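Local atomic coordinates of DUF3218 domain-containing protein (Pseudomonas aeruginosa, PDB entry 2IGS), a protein that is of unknown function but belongs to a family in the lysozyme clan, whose members often cleave cell-wall glycans. Residues I8-P12 with Y65-L69; N11-A17 with T38-D43; L98-M102 with T204-T208. All coordinates share one frame. Residues are numbered along the deposited sequence.

Interaction 1 (I8-P12 with Y65-L69); sequences IYQNP and YSTLL
Leu69, Tyr9 and Tyr65 carry most of this contact, which lays the turn leading into helix 12-27 across a neighbouring helix of the bundle, 63-82, and buries 286 Å². Residues 65-69 are regular helix. Residues 8-10 are wound like a helix but lack its backbone hydrogen bonds, Asn11 (phi/psi -128/57) breaks that run, and Pro12 opens helix 12-27. The backbones come within 7.4 Å between the CA atoms of Ile8 and Leu69 and 7.2 Å between those of Tyr9 and Ser66. Leu69, with chi1 m and chi2 t, points toward the loop: its CD1 sits 3.9 Å from Tyr9 CD1 and 3.6 Å from Ile8 O, and its CD2 is 4.2 Å from Pro12 CB. Ile8, fully extended (t, t), brings CD1 to 4.1 Å from Leu69 CB. The Tyr9 side chain (chi1 m) runs beside the helix, its ring edge meeting Ser66, with CE1 3.5 Å from OG; that hydroxyl is hydrogen-bonded to Asp62 O. Tyr65, chi1 t, reaches across: its OH donates a 2.7 Å hydrogen bond to Tyr9 O and lies 3.5 Å from Pro12 CG. Its ring stacks on Phe52, and Tyr65 and Pro12 both touch Leu46 of helix 35-48 and Tyr203 of helix 203-216. The chemistry is an apolar patch centred on Leu69 plus one short phenol-to-carbonyl bond, which gives a backbone oxygen of the turn a donor and ties the turn to helix 63-82.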
loop_
_atom_site.group_PDB
_atom_site.type_symbol
_atom_site.label_atom_id
_atom_site.label_comp_id
_atom_site.label_asym_id
_atom_site.label_seq_id
_atom_site.Cartn_x
_atom_site.Cartn_y
_atom_site.Cartn_z
ATOM N N ILE F 8 -34.007 -22.566 -32.540
ATOM C CA ILE F 8 -32.711 -23.036 -32.107
ATOM C C ILE F 8 -31.568 -22.018 -32.210
ATOM O O ILE F 8 -30.630 -22.098 -31.445
ATOM C CB ILE F 8 -32.311 -24.373 -32.811
ATOM C CG1 ILE F 8 -31.233 -25.089 -31.967
ATOM C CG2 ILE F 8 -31.935 -24.123 -34.295
ATOM C CD1 ILE F 8 -30.823 -26.493 -32.415
ATOM N N TYR F 9 -31.642 -21.067 -33.140
ATOM C CA TYR F 9 -30.567 -20.059 -33.262
ATOM C C TYR F 9 -30.593 -19.042 -32.112
ATOM O O TYR F 9 -29.543 -18.676 -31.596
ATOM C CB TYR F 9 -30.645 -19.278 -34.572
ATOM C CG TYR F 9 -30.613 -20.083 -35.840
ATOM C CD1 TYR F 9 -29.399 -20.454 -36.416
ATOM C CD2 TYR F 9 -31.800 -20.451 -36.484
ATOM C CE1 TYR F 9 -29.360 -21.187 -37.602
ATOM C CE2 TYR F 9 -31.777 -21.181 -37.676
ATOM C CZ TYR F 9 -30.541 -21.551 -38.216
ATOM O OH TYR F 9 -30.480 -22.257 -39.384
ATOM N N GLN F 10 -31.795 -18.609 -31.728
ATOM C CA GLN F 10 -31.985 -17.582 -30.708
ATOM C C GLN F 10 -32.233 -18.171 -29.321
ATOM O O GLN F 10 -31.954 -17.534 -28.318
ATOM C CB GLN F 10 -33.155 -16.651 -31.096
ATOM C CG GLN F 10 -32.879 -15.757 -32.332
ATOM C CD GLN F 10 -34.030 -14.841 -32.657
ATOM O OE1 GLN F 10 -35.136 -15.292 -33.006
ATOM N NE2 GLN F 10 -33.789 -13.532 -32.542
ATOM N N ASN F 11 -32.790 -19.378 -29.288
ATOM C CA ASN F 11 -33.126 -20.073 -28.045
ATOM C C ASN F 11 -32.517 -21.477 -28.081
ATOM O O ASN F 11 -33.244 -22.454 -27.939
ATOM C CB ASN F 11 -34.662 -20.171 -27.845
ATOM C CG ASN F 11 -35.374 -18.842 -28.019
ATOM O OD1 ASN F 11 -35.632 -18.115 -27.038
ATOM N ND2 ASN F 11 -35.689 -18.505 -29.262
ATOM N N PRO F 12 -31.179 -21.587 -28.254
ATOM C CA PRO F 12 -30.598 -22.942 -28.402
ATOM C C PRO F 12 -30.844 -23.751 -27.137
ATOM O O PRO F 12 -31.014 -24.941 -27.210
ATOM C CB PRO F 12 -29.103 -22.666 -28.553
ATOM C CG PRO F 12 -28.907 -21.283 -27.938
ATOM C CD PRO F 12 -30.136 -20.535 -28.259
ATOM N N TYR F 65 -21.456 -21.218 -35.906
ATOM C CA TYR F 65 -22.518 -21.385 -34.924
ATOM C C TYR F 65 -23.646 -22.320 -35.417
ATOM O O TYR F 65 -24.020 -23.270 -34.733
ATOM C CB TYR F 65 -23.056 -20.011 -34.539
ATOM C CG TYR F 65 -24.218 -20.054 -33.581
ATOM C CD1 TYR F 65 -24.109 -20.716 -32.363
ATOM C CD2 TYR F 65 -25.404 -19.400 -33.870
ATOM C CE1 TYR F 65 -25.160 -20.751 -31.475
ATOM C CE2 TYR F 65 -26.482 -19.437 -32.988
ATOM C CZ TYR F 65 -26.342 -20.117 -31.800
ATOM O OH TYR F 65 -27.361 -20.159 -30.894
ATOM N N SER F 66 -24.157 -22.043 -36.612
ATOM C CA SER F 66 -25.203 -22.829 -37.260
ATOM C C SER F 66 -24.795 -24.269 -37.509
ATOM O O SER F 66 -25.592 -25.191 -37.285
ATOM C CB SER F 66 -25.613 -22.176 -38.587
ATOM O OG SER F 66 -25.960 -20.815 -38.361
ATOM N N THR F 67 -23.553 -24.462 -37.960
ATOM C CA THR F 67 -22.994 -25.805 -38.136
ATOM C C THR F 67 -23.008 -26.614 -36.830
ATOM O O THR F 67 -23.422 -27.756 -36.810
ATOM C CB THR F 67 -21.613 -25.736 -38.781
ATOM O OG1 THR F 67 -21.765 -25.210 -40.109
ATOM C CG2 THR F 67 -20.935 -27.140 -38.863
ATOM N N LEU F 68 -22.593 -25.996 -35.740
ATOM C CA LEU F 68 -22.693 -26.609 -34.420
ATOM C C LEU F 68 -24.106 -27.065 -34.079
ATOM O O LEU F 68 -24.291 -28.128 -33.480
ATOM C CB LEU F 68 -22.231 -25.601 -33.363
ATOM C CG LEU F 68 -20.809 -25.770 -32.783
ATOM C CD1 LEU F 68 -19.831 -26.665 -33.620
ATOM C CD2 LEU F 68 -20.164 -24.446 -32.390
ATOM N N LEU F 69 -25.085 -26.227 -34.421
ATOM C CA LEU F 69 -26.499 -26.496 -34.153
ATOM C C LEU F 69 -27.036 -27.628 -35.018
ATOM O O LEU F 69 -27.735 -28.499 -34.504
ATOM C CB LEU F 69 -27.367 -25.225 -34.267
ATOM C CG LEU F 69 -27.002 -24.026 -33.362
ATOM C CD1 LEU F 69 -27.894 -22.836 -33.708
ATOM C CD2 LEU F 69 -27.147 -24.330 -31.887
#

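Interaction 2 (N11-A17 with T38-D43); sequences NPGQSLA and TIEAWD
Two helical segments, 12-17 at the start of helix 12-27 and 38-43 within helix 35-48, cross at 128° with axes only 7.2 Å apart. The closest point is Gly13 against Ile39, CA to CA 3.9 Å. A CB on Gly13 would fall 2.1 Å from Ile39 O, so the bare CA is what lets the backbones meet; it makes a CA-H...O contact of 3.5 Å to Ile39 O, and lies 3.7 Å from Trp42 CB. Asp43 (chi1 m) swings its carboxylate over the first turn of helix 12-27, where OD1 accepts from Gly13 N at 2.8 Å, while OD2 forms a salt bridge with Arg47. Water 1 accepts from Gln14 N at 2.7 Å and donates to Asp43 OD1 at 2.8 Å. Further along, Trp42 (chi1 m) packs CE3 3.7 Å from Leu16 CB, and Ala17 CB touches Ile39 CG1 at 3.8 Å and Thr38 CG2 at 4.0 Å. Ile39 CG2 approaches Gln14 N to 3.4 Å. Beyond these segments, Trp42 meets Tyr20 edge-to-face. The whole is a glycine-mediated close helix crossing, with an aspartate carboxylate facing a helix N-terminus, inside a mainly helical domain.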
loop_
_atom_site.group_PDB
_atom_site.type_symbol
_atom_site.label_atom_id
_atom_site.label_comp_id
_atom_site.label_asym_id
_atom_site.label_seq_id
_atom_site.Cartn_x
_atom_site.Cartn_y
_atom_site.Cartn_z
ATOM N N ASN F 11 -32.790 -19.378 -29.288
ATOM C CA ASN F 11 -33.126 -20.073 -28.045
ATOM C C ASN F 11 -32.517 -21.477 -28.081
ATOM O O ASN F 11 -33.244 -22.454 -27.939
ATOM C CB ASN F 11 -34.662 -20.171 -27.845
ATOM C CG ASN F 11 -35.374 -18.842 -28.019
ATOM O OD1 ASN F 11 -35.632 -18.115 -27.038
ATOM N ND2 ASN F 11 -35.689 -18.505 -29.262
ATOM N N PRO F 12 -31.179 -21.587 -28.254
ATOM C CA PRO F 12 -30.598 -22.942 -28.402
ATOM C C PRO F 12 -30.844 -23.751 -27.137
ATOM O O PRO F 12 -31.014 -24.941 -27.210
ATOM C CB PRO F 12 -29.103 -22.666 -28.553
ATOM C CG PRO F 12 -28.907 -21.283 -27.938
ATOM C CD PRO F 12 -30.136 -20.535 -28.259
ATOM N N GLY F 13 -30.878 -23.085 -25.983
ATOM C CA GLY F 13 -31.017 -23.788 -24.716
ATOM C C GLY F 13 -32.406 -24.369 -24.580
ATOM O O GLY F 13 -32.567 -25.550 -24.313
ATOM N N GLN F 14 -33.406 -23.524 -24.768
ATOM C CA GLN F 14 -34.789 -23.966 -24.686
ATOM C C GLN F 14 -35.116 -25.025 -25.741
ATOM O O GLN F 14 -35.741 -26.032 -25.425
ATOM C CB GLN F 14 -35.749 -22.787 -24.778
ATOM C CG GLN F 14 -37.173 -23.178 -24.484
ATOM C CD GLN F 14 -37.884 -22.163 -23.640
ATOM O OE1 GLN F 14 -37.488 -20.981 -23.562
ATOM N NE2 GLN F 14 -38.948 -22.608 -22.988
ATOM N N SER F 15 -34.704 -24.782 -26.981
ATOM C CA SER F 15 -34.879 -25.745 -28.072
ATOM C C SER F 15 -34.289 -27.104 -27.748
ATOM O O SER F 15 -34.992 -28.106 -27.794
ATOM C CB SER F 15 -34.263 -25.219 -29.372
ATOM O OG SER F 15 -34.906 -24.029 -29.795
ATOM N N LEU F 16 -33.004 -27.149 -27.406
ATOM C CA LEU F 16 -32.362 -28.446 -27.144
ATOM C C LEU F 16 -32.885 -29.092 -25.864
ATOM O O LEU F 16 -33.095 -30.309 -25.823
ATOM C CB LEU F 16 -30.840 -28.314 -27.124
ATOM C CG LEU F 16 -30.181 -27.819 -28.419
ATOM C CD1 LEU F 16 -28.786 -27.276 -28.172
ATOM C CD2 LEU F 16 -30.168 -28.911 -29.476
ATOM N N ALA F 17 -33.113 -28.278 -24.830
ATOM C CA ALA F 17 -33.810 -28.732 -23.627
ATOM C C ALA F 17 -35.117 -29.462 -23.946
ATOM O O ALA F 17 -35.425 -30.481 -23.330
ATOM C CB ALA F 17 -34.085 -27.567 -22.696
ATOM N N THR F 38 -30.664 -26.505 -17.553
ATOM C CA THR F 38 -30.372 -27.007 -18.905
ATOM C C THR F 38 -30.496 -25.912 -19.987
ATOM O O THR F 38 -29.592 -25.768 -20.819
ATOM C CB THR F 38 -31.250 -28.225 -19.250
ATOM O OG1 THR F 38 -31.044 -29.245 -18.264
ATOM C CG2 THR F 38 -30.887 -28.780 -20.604
ATOM N N ILE F 39 -31.596 -25.149 -19.961
ATOM C CA ILE F 39 -31.745 -23.992 -20.856
ATOM C C ILE F 39 -30.594 -22.989 -20.642
ATOM O O ILE F 39 -29.951 -22.561 -21.614
ATOM C CB ILE F 39 -33.123 -23.255 -20.699
ATOM C CG1 ILE F 39 -34.313 -24.195 -20.952
ATOM C CG2 ILE F 39 -33.199 -22.073 -21.652
ATOM C CD1 ILE F 39 -35.602 -23.823 -20.181
ATOM N N GLU F 40 -30.345 -22.633 -19.373
ATOM C CA GLU F 40 -29.318 -21.662 -19.019
ATOM C C GLU F 40 -27.910 -22.092 -19.451
ATOM O O GLU F 40 -27.165 -21.294 -20.009
ATOM C CB GLU F 40 -29.345 -21.330 -17.515
ATOM C CG GLU F 40 -28.385 -20.203 -17.167
ATOM C CD GLU F 40 -28.427 -19.768 -15.718
ATOM O OE1 GLU F 40 -29.268 -20.279 -14.961
ATOM O OE2 GLU F 40 -27.586 -18.926 -15.330
ATOM N N ALA F 41 -27.551 -23.341 -19.186
ATOM C CA ALA F 41 -26.248 -23.897 -19.611
ATOM C C ALA F 41 -26.055 -23.817 -21.129
ATOM O O ALA F 41 -25.013 -23.384 -21.615
ATOM C CB ALA F 41 -26.112 -25.354 -19.133
ATOM N N TRP F 42 -27.066 -24.234 -21.885
ATOM C CA TRP F 42 -26.928 -24.335 -23.351
ATOM C C TRP F 42 -27.170 -22.997 -24.078
ATOM O O TRP F 42 -26.890 -22.871 -25.261
ATOM C CB TRP F 42 -27.795 -25.486 -23.888
ATOM C CG TRP F 42 -27.204 -26.864 -23.549
ATOM C CD1 TRP F 42 -25.886 -27.149 -23.238
ATOM C CD2 TRP F 42 -27.890 -28.131 -23.558
ATOM N NE1 TRP F 42 -25.720 -28.506 -23.046
ATOM C CE2 TRP F 42 -26.933 -29.131 -23.218
ATOM C CE3 TRP F 42 -29.227 -28.516 -23.792
ATOM C CZ2 TRP F 42 -27.272 -30.489 -23.104
ATOM C CZ3 TRP F 42 -29.561 -29.873 -23.695
ATOM C CH2 TRP F 42 -28.575 -30.845 -23.360
ATOM N N ASP F 43 -27.675 -21.995 -23.358
ATOM C CA ASP F 43 -27.623 -20.601 -23.830
ATOM C C ASP F 43 -26.249 -19.924 -23.671
ATOM O O ASP F 43 -25.995 -18.888 -24.296
ATOM C CB ASP F 43 -28.706 -19.737 -23.143
ATOM C CG ASP F 43 -30.112 -19.956 -23.728
ATOM O OD1 ASP F 43 -30.263 -20.558 -24.820
ATOM O OD2 ASP F 43 -31.086 -19.517 -23.078
HETATM O O HOH W 1 -33.028 -20.841 -24.855
#

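Interaction 3 (L98-M102 with T204-T208); sequences LLTSM and TTAVT
Side chains do the work here, because the helical segments 98-102 and 204-208 run 10.7 Å apart between axes, their N-to-C directions inclined at 42°. The backbones are closest at Met102 and Thr208, CA to CA 5.7 Å, and 236 Å² is buried. Thr208 is central: its chi1 of -48° (m) turns OG1 back along its own helix to donate a 2.9 Å hydrogen bond to Thr204 O, so the hydroxyl is satisfied even though it faces two apolar side chains: Leu98 CG lies 3.5 Å from Thr208 OG1, and the SE of selenomethionine Met102 3.6 Å from it. Leu98, chi1 t and chi2 152°, extends to place CD1 4.1 Å from Thr205 CG2. Met102 (chi1 m, chi2 t) bends at its chi3 of -34°, between wells, and sets SE 4.2 Å from Val207 CG1. Ser101, at a chi1 of 112°, has OG 3.8 Å from Thr208 CG2; this OG weakly binds Thr168 O and, at 3.3 Å, water 2, which donates to Thr208 O at 2.7 Å. Trp42 of helix 35-48 packs on Leu98 and Met102, and Ile173 of helix 171-177 on Thr205 and Thr208. Leu98 and Met102 thus reach across to the threonine-rich face of the other helix in an oblique, roughly parallel helix-helix contact in the core of the helical bundle, joining helix 87-113 to helix 203-216.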
loop_
_atom_site.group_PDB
_atom_site.type_symbol
_atom_site.label_atom_id
_atom_site.label_comp_id
_atom_site.label_asym_id
_atom_site.label_seq_id
_atom_site.Cartn_x
_atom_site.Cartn_y
_atom_site.Cartn_z
ATOM N N LEU F 98 -25.436 -36.646 -17.831
ATOM C CA LEU F 98 -25.144 -35.342 -18.408
ATOM C C LEU F 98 -26.068 -34.268 -17.843
ATOM O O LEU F 98 -25.618 -33.190 -17.466
ATOM C CB LEU F 98 -25.267 -35.365 -19.937
ATOM C CG LEU F 98 -24.770 -34.095 -20.657
ATOM C CD1 LEU F 98 -24.292 -34.431 -22.082
ATOM C CD2 LEU F 98 -25.840 -32.978 -20.682
ATOM N N LEU F 99 -27.361 -34.557 -17.806
ATOM C CA LEU F 99 -28.320 -33.576 -17.357
ATOM C C LEU F 99 -28.120 -33.246 -15.886
ATOM O O LEU F 99 -28.089 -32.068 -15.512
ATOM C CB LEU F 99 -29.733 -34.062 -17.616
ATOM C CG LEU F 99 -30.147 -34.123 -19.086
ATOM C CD1 LEU F 99 -31.559 -34.634 -19.194
ATOM C CD2 LEU F 99 -29.998 -32.746 -19.755
ATOM N N THR F 100 -27.973 -34.300 -15.079
ATOM C CA THR F 100 -27.683 -34.195 -13.649
ATOM C C THR F 100 -26.414 -33.385 -13.400
ATOM O O THR F 100 -26.432 -32.471 -12.593
ATOM C CB THR F 100 -27.564 -35.591 -12.988
ATOM O OG1 THR F 100 -28.802 -36.304 -13.125
ATOM C CG2 THR F 100 -27.272 -35.475 -11.524
ATOM N N SER F 101 -25.334 -33.707 -14.114
ATOM C CA SER F 101 -24.017 -33.142 -13.835
ATOM C C SER F 101 -23.958 -31.660 -14.193
ATOM O O SER F 101 -23.439 -30.856 -13.416
ATOM C CB SER F 101 -22.895 -33.952 -14.524
ATOM O OG SER F 101 -22.242 -33.244 -15.579
HETATM N N MSE F 102 -24.515 -31.292 -15.350
HETATM C CA MSE F 102 -24.634 -29.889 -15.719
HETATM C C MSE F 102 -25.409 -29.060 -14.718
HETATM O O MSE F 102 -25.040 -27.921 -14.472
HETATM C CB MSE F 102 -25.273 -29.724 -17.083
HETATM C CG MSE F 102 -24.317 -29.933 -18.213
HETATM SE SE MSE F 102 -24.835 -28.998 -19.813
HETATM C CE MSE F 102 -26.768 -29.100 -19.696
ATOM N N THR F 204 -23.182 -29.124 -27.093
ATOM C CA THR F 204 -23.833 -29.569 -25.880
ATOM C C THR F 204 -22.869 -30.224 -24.854
ATOM O O THR F 204 -22.948 -29.958 -23.642
ATOM C CB THR F 204 -24.973 -30.483 -26.351
ATOM O OG1 THR F 204 -26.223 -30.117 -25.769
ATOM C CG2 THR F 204 -24.682 -31.946 -26.254
ATOM N N THR F 205 -21.940 -31.048 -25.341
ATOM C CA THR F 205 -20.976 -31.759 -24.480
ATOM C C THR F 205 -19.745 -30.904 -24.121
ATOM O O THR F 205 -19.124 -31.113 -23.071
ATOM C CB THR F 205 -20.474 -33.055 -25.123
ATOM O OG1 THR F 205 -20.063 -32.767 -26.461
ATOM C CG2 THR F 205 -21.561 -34.166 -25.122
ATOM N N ALA F 206 -19.378 -29.983 -25.009
ATOM C CA ALA F 206 -18.402 -28.909 -24.704
ATOM C C ALA F 206 -18.891 -28.031 -23.549
ATOM O O ALA F 206 -18.100 -27.637 -22.699
ATOM C CB ALA F 206 -18.150 -28.058 -25.914
ATOM N N VAL F 207 -20.187 -27.708 -23.520
ATOM C CA VAL F 207 -20.715 -26.908 -22.415
ATOM C C VAL F 207 -20.713 -27.729 -21.111
ATOM O O VAL F 207 -20.439 -27.183 -20.052
ATOM C CB VAL F 207 -22.122 -26.319 -22.703
ATOM C CG1 VAL F 207 -22.716 -25.729 -21.428
ATOM C CG2 VAL F 207 -22.103 -25.279 -23.851
ATOM N N THR F 208 -20.999 -29.034 -21.205
ATOM C CA THR F 208 -20.908 -29.965 -20.058
ATOM C C THR F 208 -19.489 -29.963 -19.445
ATOM O O THR F 208 -19.336 -29.873 -18.226
ATOM C CB THR F 208 -21.328 -31.411 -20.443
ATOM O OG1 THR F 208 -22.562 -31.376 -21.164
ATOM C CG2 THR F 208 -21.508 -32.308 -19.226
HETATM O O HOH W 2 -21.330 -30.196 -16.471
#

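How the interactions relate
Interactions 1 and 2 share Asn11 and Pro12, with centres 10 Å apart: the loop leading into helix 12-27 packs on helix 63-82, and the first turns of that helix pack on helix 35-48. Ile8 CD1 to Leu16 CD2, 3.9 Å, continues the apolar surface between them. Trp42 carries interaction 2 into interaction 3, 11 Å away between centres: its NE1 makes a probable 3.2 Å hydrogen bond to Thr204 O, and lies 3.4 Å from Met102 SE. Ala41 O to Val207 CG1, 3.3 Å, adds packing. Interactions 1 and 3, centres about 17 Å apart, do not touch; helix 35-48 spans the two, since its Leu46 also touches Pro12 and Tyr65.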